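Local coordinates for protein alpha-glucosidase (Bacteroides thetaiotaomicron, PDB 5XFM) that acts as a bifunctional, calcium-binding glycoside hydrolase of family 97, cleaving beta-L-arabinopyranosides and alpha-galactosides, at residues Phe472-His477 with Thr519-Asn524; Thr510-Gln515 with Asp538-Cys543. The protein carries 1 engineered substitution. All blocks are in the same frame, centred on the assembly; numbering follows the deposited sequence.

Contact 1 of 2, residues Phe472-His477 with Thr519-Asn524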
loop_
_atom_site.group_PDB
_atom_site.type_symbol
_atom_site.label_atom_id
_atom_site.label_comp_id
_atom_site.label_asym_id
_atom_site.label_seq_id
_atom_site.Cartn_x
_atom_site.Cartn_y
_atom_site.Cartn_z
ATOM N N PHE A 472 -13.251 11.631 1.595
ATOM C CA PHE A 472 -12.263 11.774 2.662
ATOM C C PHE A 472 -11.120 10.739 2.542
ATOM O O PHE A 472 -9.927 11.098 2.497
ATOM C CB PHE A 472 -12.996 11.670 4.011
ATOM C CG PHE A 472 -12.099 11.638 5.216
ATOM C CD1 PHE A 472 -11.400 12.767 5.606
ATOM C CD2 PHE A 472 -12.013 10.495 5.996
ATOM C CE1 PHE A 472 -10.593 12.744 6.730
ATOM C CE2 PHE A 472 -11.214 10.464 7.121
ATOM C CZ PHE A 472 -10.500 11.589 7.489
ATOM N N ASN A 473 -11.488 9.462 2.463
ATOM C CA ASN A 473 -10.506 8.384 2.356
ATOM C C ASN A 473 -9.733 8.425 1.037
ATOM O O ASN A 473 -8.512 8.174 1.006
ATOM C CB ASN A 473 -11.196 7.027 2.527
ATOM C CG ASN A 473 -11.719 6.814 3.938
ATOM O OD1 ASN A 473 -12.909 6.541 4.145
ATOM N ND2 ASN A 473 -10.831 6.940 4.919
ATOM N N THR A 474 -10.433 8.762 -0.046
ATOM C CA THR A 474 -9.783 8.984 -1.342
ATOM C C THR A 474 -8.737 10.100 -1.240
ATOM O O THR A 474 -7.696 10.053 -1.891
ATOM C CB THR A 474 -10.807 9.326 -2.438
ATOM O OG1 THR A 474 -11.759 8.262 -2.548
ATOM C CG2 THR A 474 -10.128 9.512 -3.787
ATOM N N CYS A 475 -9.013 11.100 -0.412
ATOM C CA CYS A 475 -8.080 12.202 -0.217
ATOM C C CYS A 475 -7.057 11.858 0.850
ATOM O O CYS A 475 -6.205 12.681 1.186
ATOM C CB CYS A 475 -8.816 13.491 0.168
ATOM S SG CYS A 475 -9.685 14.283 -1.197
ATOM N N LEU A 476 -7.150 10.656 1.405
ATOM C CA LEU A 476 -6.078 10.195 2.282
ATOM C C LEU A 476 -5.072 9.289 1.560
ATOM O O LEU A 476 -3.855 9.476 1.697
ATOM C CB LEU A 476 -6.658 9.463 3.497
ATOM C CG LEU A 476 -7.388 10.342 4.509
ATOM C CD1 LEU A 476 -8.122 9.485 5.509
ATOM C CD2 LEU A 476 -6.425 11.287 5.219
ATOM N N HIS A 477 -5.577 8.349 0.761
ATOM C CA HIS A 477 -4.745 7.260 0.222
ATOM C C HIS A 477 -3.461 7.628 -0.535
ATOM O O HIS A 477 -2.435 6.990 -0.314
ATOM C CB HIS A 477 -5.606 6.380 -0.681
ATOM C CG HIS A 477 -6.734 5.725 0.050
ATOM N ND1 HIS A 477 -6.624 5.318 1.361
ATOM C CD2 HIS A 477 -8.006 5.457 -0.325
ATOM C CE1 HIS A 477 -7.775 4.804 1.757
ATOM N NE2 HIS A 477 -8.629 4.875 0.753
ATOM N N THR A 519 -9.574 6.572 -10.852
ATOM C CA THR A 519 -8.792 5.564 -11.571
ATOM C C THR A 519 -7.339 6.008 -11.753
ATOM O O THR A 519 -6.438 5.188 -11.955
ATOM C CB THR A 519 -9.415 5.227 -12.954
ATOM O OG1 THR A 519 -9.316 6.356 -13.834
ATOM C CG2 THR A 519 -10.881 4.820 -12.791
ATOM N N VAL A 520 -7.113 7.312 -11.671
ATOM C CA VAL A 520 -5.771 7.850 -11.770
ATOM C C VAL A 520 -5.172 8.061 -10.379
ATOM O O VAL A 520 -3.978 7.842 -10.162
ATOM C CB VAL A 520 -5.770 9.166 -12.564
ATOM C CG1 VAL A 520 -4.375 9.753 -12.616
ATOM C CG2 VAL A 520 -6.288 8.919 -13.972
ATOM N N LEU A 521 -6.006 8.486 -9.437
ATOM C CA LEU A 521 -5.549 8.725 -8.074
ATOM C C LEU A 521 -5.060 7.458 -7.372
ATOM O O LEU A 521 -4.023 7.477 -6.716
ATOM C CB LEU A 521 -6.664 9.362 -7.247
ATOM C CG LEU A 521 -7.045 10.779 -7.675
ATOM C CD1 LEU A 521 -8.216 11.299 -6.852
ATOM C CD2 LEU A 521 -5.852 11.712 -7.578
ATOM N N LEU A 522 -5.804 6.363 -7.512
ATOM C CA LEU A 522 -5.493 5.129 -6.786
ATOM C C LEU A 522 -4.801 4.096 -7.686
ATOM O O LEU A 522 -5.402 3.591 -8.637
ATOM C CB LEU A 522 -6.779 4.538 -6.185
ATOM C CG LEU A 522 -7.695 5.509 -5.424
ATOM C CD1 LEU A 522 -8.863 4.786 -4.758
ATOM C CD2 LEU A 522 -6.913 6.317 -4.395
ATOM N N GLN A 523 -3.561 3.747 -7.344
ATOM C CA GLN A 523 -2.710 2.913 -8.199
ATOM C C GLN A 523 -2.684 1.427 -7.807
ATOM O O GLN A 523 -2.535 1.073 -6.630
ATOM C CB GLN A 523 -1.278 3.477 -8.196
ATOM C CG GLN A 523 -0.238 2.636 -8.923
ATOM C CD GLN A 523 0.415 1.622 -7.995
ATOM O OE1 GLN A 523 0.691 1.919 -6.829
ATOM N NE2 GLN A 523 0.655 0.418 -8.504
ATOM N N ASN A 524 -2.862 0.569 -8.810
ATOM C CA ASN A 524 -2.662 -0.877 -8.688
ATOM C C ASN A 524 -2.518 -1.475 -10.092
ATOM O O ASN A 524 -3.293 -1.136 -10.989
ATOM C CB ASN A 524 -3.818 -1.535 -7.926
ATOM C CG ASN A 524 -3.466 -2.927 -7.407
ATOM O OD1 ASN A 524 -3.652 -3.929 -8.098
ATOM N ND2 ASN A 524 -2.946 -2.988 -6.188
#

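Contact 2 of 2, residues Thr510-Gln515 with Asp538-Cys543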
loop_
_atom_site.group_PDB
_atom_site.type_symbol
_atom_site.label_atom_id
_atom_site.label_comp_id
_atom_site.label_asym_id
_atom_site.label_seq_id
_atom_site.Cartn_x
_atom_site.Cartn_y
_atom_site.Cartn_z
ATOM N N THR A 510 -20.567 10.735 -4.509
ATOM C CA THR A 510 -19.610 11.432 -5.357
ATOM C C THR A 510 -20.037 11.411 -6.822
ATOM O O THR A 510 -20.907 10.639 -7.212
ATOM C CB THR A 510 -18.214 10.806 -5.235
ATOM O OG1 THR A 510 -18.319 9.389 -5.412
ATOM C CG2 THR A 510 -17.618 11.094 -3.867
ATOM N N THR A 511 -19.417 12.265 -7.628
ATOM C CA THR A 511 -19.781 12.390 -9.037
ATOM C C THR A 511 -19.066 11.389 -9.946
ATOM O O THR A 511 -18.095 10.741 -9.543
ATOM C CB THR A 511 -19.505 13.807 -9.543
ATOM O OG1 THR A 511 -18.092 14.061 -9.513
ATOM C CG2 THR A 511 -20.212 14.819 -8.661
ATOM N N ASP A 512 -19.555 11.268 -11.176
ATOM C CA ASP A 512 -18.948 10.373 -12.147
ATOM C C ASP A 512 -17.504 10.776 -12.417
ATOM O O ASP A 512 -16.616 9.924 -12.480
ATOM C CB ASP A 512 -19.741 10.366 -13.456
ATOM C CG ASP A 512 -21.143 9.813 -13.292
ATOM O OD1 ASP A 512 -21.480 9.370 -12.176
ATOM O OD2 ASP A 512 -21.906 9.812 -14.285
ATOM N N VAL A 513 -17.267 12.074 -12.554
ATOM C CA VAL A 513 -15.925 12.553 -12.862
ATOM C C VAL A 513 -14.999 12.312 -11.667
ATOM O O VAL A 513 -13.823 12.000 -11.847
ATOM C CB VAL A 513 -15.927 14.044 -13.258
ATOM C CG1 VAL A 513 -14.511 14.534 -13.479
ATOM C CG2 VAL A 513 -16.718 14.234 -14.541
ATOM N N PHE A 514 -15.537 12.427 -10.454
ATOM C CA PHE A 514 -14.824 11.990 -9.252
ATOM C C PHE A 514 -14.331 10.552 -9.422
ATOM O O PHE A 514 -13.158 10.247 -9.199
ATOM C CB PHE A 514 -15.723 12.102 -8.014
ATOM C CG PHE A 514 -15.073 11.632 -6.733
ATOM C CD1 PHE A 514 -14.984 10.277 -6.431
ATOM C CD2 PHE A 514 -14.579 12.549 -5.816
ATOM C CE1 PHE A 514 -14.387 9.848 -5.262
ATOM C CE2 PHE A 514 -13.984 12.124 -4.636
ATOM C CZ PHE A 514 -13.887 10.773 -4.361
ATOM N N GLN A 515 -15.250 9.671 -9.796
ATOM C CA GLN A 515 -14.938 8.258 -9.985
ATOM C C GLN A 515 -13.875 8.020 -11.044
ATOM O O GLN A 515 -13.010 7.164 -10.867
ATOM C CB GLN A 515 -16.208 7.471 -10.334
ATOM C CG GLN A 515 -17.250 7.485 -9.236
ATOM C CD GLN A 515 -16.748 6.764 -7.992
ATOM O OE1 GLN A 515 -16.182 5.673 -8.080
ATOM N NE2 GLN A 515 -16.958 7.370 -6.830
ATOM N N ASP A 538 -26.674 2.863 -18.827
ATOM C CA ASP A 538 -27.148 3.902 -17.902
ATOM C C ASP A 538 -26.062 4.875 -17.437
ATOM O O ASP A 538 -26.277 5.667 -16.515
ATOM C CB ASP A 538 -27.829 3.267 -16.680
ATOM C CG ASP A 538 -26.935 2.285 -15.936
ATOM O OD1 ASP A 538 -25.697 2.460 -15.936
ATOM O OD2 ASP A 538 -27.485 1.334 -15.335
ATOM N N VAL A 539 -24.903 4.819 -18.083
ATOM C CA VAL A 539 -23.822 5.750 -17.793
ATOM C C VAL A 539 -23.490 6.544 -19.053
ATOM O O VAL A 539 -23.377 5.962 -20.133
ATOM C CB VAL A 539 -22.565 5.010 -17.286
ATOM C CG1 VAL A 539 -21.393 5.974 -17.100
ATOM C CG2 VAL A 539 -22.871 4.275 -15.990
ATOM N N PRO A 540 -23.371 7.880 -18.921
ATOM C CA PRO A 540 -22.998 8.765 -20.031
ATOM C C PRO A 540 -21.802 8.220 -20.803
ATOM O O PRO A 540 -20.831 7.785 -20.186
ATOM C CB PRO A 540 -22.639 10.075 -19.331
ATOM C CG PRO A 540 -23.463 10.070 -18.093
ATOM C CD PRO A 540 -23.636 8.632 -17.680
ATOM N N ALA A 541 -21.876 8.273 -22.130
ATOM C CA ALA A 541 -20.926 7.590 -23.003
ATOM C C ALA A 541 -19.487 8.033 -22.769
ATOM O O ALA A 541 -18.567 7.243 -22.927
ATOM C CB ALA A 541 -21.312 7.794 -24.463
ATOM N N VAL A 542 -19.293 9.293 -22.398
ATOM C CA VAL A 542 -17.944 9.812 -22.214
ATOM C C VAL A 542 -17.214 9.109 -21.059
ATOM O O VAL A 542 -15.992 8.902 -21.117
ATOM C CB VAL A 542 -17.961 11.342 -21.984
ATOM C CG1 VAL A 542 -18.520 12.051 -23.207
ATOM C CG2 VAL A 542 -18.762 11.704 -20.744
ATOM N N CYS A 543 -17.961 8.715 -20.030
ATOM C CA CYS A 543 -17.378 7.993 -18.903
ATOM C C CYS A 543 -16.900 6.602 -19.323
ATOM O O CYS A 543 -15.761 6.211 -19.056
ATOM C CB CYS A 543 -18.382 7.882 -17.755
ATOM S SG CYS A 543 -18.839 9.469 -17.014
#

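Contact 1 of 2, residues Phe472-His477 with Thr519-Asn524
Leu522 and His477 meet where two helix ends come together in the protein interior. The leucine is the first residue past helix 512-521 to leave helical geometry. Its CB, 5.9 Å from CB of His477, and CG serve as a stem that carries the methyl groups across. With CG set anti to the carbonyl carbon (chi1 -48°), CD2 is brought to 3.9 Å from CB of His477. The same methyl lies at the edge of the imidazole, near its plane, and CD1 branches away from this closest approach.

The imidazole also meets its own segment: the backbone O of Asn473 sits over the centre of one ring face, 3.0 Å above the plane, and accepts hydrogen bonds from Leu476 N (2.9 Å) and His477 N (3.0 Å). This doubly used carbonyl lies where helix 470-474 gives way to a turn.

A second methyl pair adjoins the first. Thr474 and Leu521 cross at about a right angle, with CG2 of the threonine 4.0 Å from CD1 of the leucine. Because Thr474 CG2 is anti to the backbone N, OG1 lies beside that N, and this hydroxyl is hydrogen-bonded to the carbonyl O of Glu470 one turn back. The polar branch is thus satisfied within its helix and the contact itself is wholly apolar.

Strands 567-574 and 577-584 of the C-terminal beta domain also pack against Leu521, through Val568, Leu570, Ala581 and Val583. Arg572 hydrogen-bonds to the carbonyls of Val520 and Leu521 as the helix ends, and from there the chain runs into strand 526-528, which pairs in parallel with strand 295-299 in the barrel of the catalytic domain.

Contact 2 of 2, residues Thr510-Gln515 with Asp538-Cys543
Matching first torsions turn Asp512 and Cys543 toward one another: in each the gamma atom lies anti to the carbonyl carbon, with chi1 -64° for the aspartate and -65° for the cysteine. SG of Cys543 comes to 3.8 Å from CB of Asp512. The carboxylate is rotated until OD1 almost eclipses CA, which sends OD2 outward to the pyrrolidine of Pro540, 4.0 Å from its CD; SG is close by too, 4.1 Å from OD2. Asp512 and Pro540 cross at about a right angle, in van der Waals packing. The charge is answered elsewhere, by a salt bridge from OD1 to Arg508, and its place in the first turn of a helix would probably favour the ionised form.

Both helix starts are well defined. Thr511, the N-cap of helix 512-521, accepts a fairly straight bond from Phe514 N to its OG1 (3.2 Å, 158° at the hydrogen). Pro540 occupies the N-cap position of helix 541-549, and its O receives Cys543 N. Just before the first helix, Gln515 NE2 gives Thr510 OG1 a short but bent bond (2.8 Å), the hydroxyl oxygen lying close to the plane of the glutamine amide, while CG2 of Thr510 sits over the centre of the Phe514 ring. Glu470 binds both Thr510 OG1 and Gln515 NE2.

Pro615 of strand 615-621 touches Asp512, Pro540 and Cys543 together. The contact thus joins the beginnings of two helices that flank strand 526-528 in sequence, part of the beta/alpha alternation of a TIM-barrel-type catalytic domain, and Pro615 brings the C-terminal beta domain up against both.

Overall arrangement
From the N terminus, the chain builds the N-terminal beta sheets and most of the barrel strands before it reaches helix 470-474 and the turn after it, then wanders through 41 largely irregular residues before contact 1 closes that loop at the end of helix 512-521. Contact 2 opens at the start of the same helix and closes a shorter loop of 22 residues, through strand 526-528, at the start of helix 541-549. Their segments alternate along the chain, so the two loops cross. The centres lie about 17 Å apart, yet the contacts meet where Thr474 OG1 packs 3.8 Å from Phe514 CZ. Helix 512-521 thereby ties helices 470-474 and 541-549 together beside the C-terminal beta domain.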